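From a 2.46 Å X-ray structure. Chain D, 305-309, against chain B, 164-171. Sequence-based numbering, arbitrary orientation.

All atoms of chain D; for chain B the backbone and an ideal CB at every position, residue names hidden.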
# COMPACT_ATOMS: atom_id res chain seq x y z
N HIS D 305 6.21 12.60 -7.02
CA HIS D 305 5.35 12.84 -8.19
C HIS D 305 3.88 12.70 -7.83
O HIS D 305 3.00 13.04 -8.60
CB HIS D 305 5.65 11.88 -9.33
CG HIS D 305 7.06 11.98 -9.84
ND1 HIS D 305 7.48 12.99 -10.66
CD2 HIS D 305 8.11 11.15 -9.69
CE1 HIS D 305 8.75 12.81 -10.97
NE2 HIS D 305 9.15 11.69 -10.40
N THR D 306 3.65 12.23 -6.62
CA THR D 306 2.33 11.97 -6.07
C THR D 306 1.57 13.31 -5.88
O THR D 306 0.32 13.36 -5.85
CB THR D 306 2.52 11.26 -4.70
OG1 THR D 306 2.47 9.82 -4.84
CG2 THR D 306 1.61 11.83 -3.62
N LYS D 307 2.34 14.39 -5.83
CA LYS D 307 1.77 15.69 -5.60
C LYS D 307 1.26 16.34 -6.88
O LYS D 307 0.60 17.33 -6.80
CB LYS D 307 2.78 16.61 -4.91
CG LYS D 307 3.89 17.05 -5.82
CD LYS D 307 4.89 17.94 -5.08
CE LYS D 307 6.14 18.18 -5.92
NZ LYS D 307 6.94 19.32 -5.40
N PHE D 308 1.59 15.80 -8.05
CA PHE D 308 1.16 16.35 -9.34
C PHE D 308 -0.09 15.66 -9.82
O PHE D 308 -0.29 14.48 -9.54
CB PHE D 308 2.22 16.21 -10.43
CG PHE D 308 3.50 16.94 -10.17
CD1 PHE D 308 3.55 18.34 -10.23
CD2 PHE D 308 4.68 16.23 -9.93
CE1 PHE D 308 4.75 19.01 -10.01
CE2 PHE D 308 5.89 16.89 -9.73
CZ PHE D 308 5.93 18.26 -9.75
N ASP D 309 -0.93 16.40 -10.54
CA ASP D 309 -2.02 15.80 -11.30
C ASP D 309 -1.49 14.77 -12.29
O ASP D 309 -0.49 14.99 -12.95
CB ASP D 309 -2.79 16.89 -12.02
CG ASP D 309 -3.94 16.34 -12.84
OD1 ASP D 309 -5.06 16.22 -12.30
OD2 ASP D 309 -3.70 16.00 -14.02
N UNK B 164 -0.33 8.26 6.42
CA UNK B 164 -0.21 9.48 7.21
C UNK B 164 0.18 10.70 6.40
O UNK B 164 0.61 11.71 6.96
CB UNK B 164 0.82 9.27 8.32
N UNK B 165 0.06 10.61 5.08
CA UNK B 165 0.11 11.80 4.22
C UNK B 165 -1.30 12.26 4.06
O UNK B 165 -2.07 11.67 3.32
CB UNK B 165 0.76 11.52 2.86
N UNK B 166 -1.62 13.34 4.77
CA UNK B 166 -2.90 14.05 4.75
C UNK B 166 -2.83 15.33 3.87
O UNK B 166 -3.65 16.24 4.01
CB UNK B 166 -3.31 14.41 6.18
N UNK B 167 -1.78 15.50 3.07
CA UNK B 167 -1.70 16.68 2.20
C UNK B 167 -2.69 16.61 1.02
O UNK B 167 -3.14 15.50 0.64
CB UNK B 167 -0.27 16.83 1.67
N UNK B 168 -3.03 17.77 0.45
CA UNK B 168 -4.07 17.85 -0.60
C UNK B 168 -3.61 17.59 -2.04
O UNK B 168 -4.36 17.01 -2.82
CB UNK B 168 -4.71 19.24 -0.55
N UNK B 169 -2.41 18.03 -2.41
CA UNK B 169 -1.93 17.78 -3.77
C UNK B 169 -1.77 16.29 -3.86
O UNK B 169 -1.53 15.69 -2.81
CB UNK B 169 -0.63 18.52 -4.09
N UNK B 170 -1.88 15.60 -4.99
CA UNK B 170 -2.49 15.79 -6.29
C UNK B 170 -3.82 14.99 -6.26
O UNK B 170 -4.07 14.08 -7.06
CB UNK B 170 -1.56 15.34 -7.42
N UNK B 171 -4.56 15.15 -5.17
CA UNK B 171 -5.89 14.58 -5.04
C UNK B 171 -7.04 15.44 -5.69
O UNK B 171 -8.21 15.17 -5.46
CB UNK B 171 -6.18 14.38 -3.55

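Chain D offers chain B mostly backbone here. A 3-10 turn, D:His305 to D:Lys307, presents the carbonyl oxygens of D:Thr306 and D:Lys307, and that of D:Phe308 follows.

Position 164 is beyond the reach of chain D. Its phi of 97° is positive, which by itself favours glycine. The residue is B:Gly164.

Position 165 points its CA-to-CB bond toward chain D, but nothing of chain D lies within 5.5 Å of the ideal CB. The nearest feature is the methyl of D:Thr306. A medium or long side chain could reach it, polar or not, and chain D does not choose. The residue is B:Asn165, with chi1 in t. Its ND2 comes within 4.4 Å of D:Thr306 CG2, a loose contact. Its OD1 is turned to its own chain and accepts hydrogen bonds from the backbone N and the side chain of 167.

Positions 166, 167 and 168 are out of reach, and chain D sets no preference. B:Tyr166 makes no contact with it. B:Ser167 supplies the two donors just mentioned: OG lies 2.6 Å and N 2.8 Å from B:Asn165 OD1, which pins this bend locally. B:Leu168 uses its backbone O to accept a hydrogen bond from the N of 171.

Position 169 points toward chain D, and its ideal CB is already tight against D:Lys307 O at 3.2 Å. There is little space in that direction, so a small side chain, or one that turns aside, would suit. Alanine, serine or cysteine would all be reasonable. The residue is B:Ser169, with chi1 at -36°. Its CB sits 3.2 Å from D:Lys307 O and 3.9 Å from D:Lys307 CB. Its OG is hydrogen-bonded elsewhere in the structure.

Position 170 is the most restrictive. The CA of 170 is 4.3 Å from D:Lys307 CA, and a cis peptide bond precedes it. An ideal CB would clash with D:Phe308 O at 2.6 Å and would be tight against D:Lys307 O at 3.0 Å and D:Thr306 O at 3.1 Å. Three carbonyls crowd the spot, so glycine fits best. The residue is B:Gly170. Without a CB, its CA settles 3.5 Å from D:Lys307 O. Its N donates a hydrogen bond to D:Thr306 O at 3.3 Å, with an N-H...O angle of 143°.

Position 171 points away, and many side chains would be tolerated. The residue is B:Leu171. The side chain makes no contact with the stretch; its nearest approach is B:Leu171 CD2 to D:Thr306 O, at 5.8 Å, so its end comes nearer than its CB. Its N donates to B:Leu168 O at 3.0 Å.

Chain B (164-171) GNYSLSGL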
# COMPACT_ATOMS: atom_id res chain seq x y z
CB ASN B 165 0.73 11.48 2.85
CG ASN B 165 0.76 12.66 1.89
OD1 ASN B 165 0.30 13.77 2.19
ND2 ASN B 165 1.35 12.42 0.73
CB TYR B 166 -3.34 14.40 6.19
CG TYR B 166 -3.25 13.25 7.18
CD1 TYR B 166 -3.45 11.92 6.79
CD2 TYR B 166 -2.96 13.49 8.52
CE1 TYR B 166 -3.38 10.87 7.71
CE2 TYR B 166 -2.86 12.46 9.44
CZ TYR B 166 -3.08 11.14 9.04
OH TYR B 166 -2.98 10.12 9.97
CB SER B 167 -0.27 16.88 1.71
OG SER B 167 0.03 15.91 0.73
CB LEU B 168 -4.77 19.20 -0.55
CG LEU B 168 -5.53 19.42 0.76
CD1 LEU B 168 -6.30 20.75 0.74
CD2 LEU B 168 -6.49 18.26 0.97
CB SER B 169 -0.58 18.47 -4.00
OG SER B 169 -0.53 19.71 -3.32
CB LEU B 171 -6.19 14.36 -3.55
CG LEU B 171 -5.16 13.51 -2.79
CD1 LEU B 171 -5.65 13.27 -1.36
CD2 LEU B 171 -4.85 12.24 -3.54
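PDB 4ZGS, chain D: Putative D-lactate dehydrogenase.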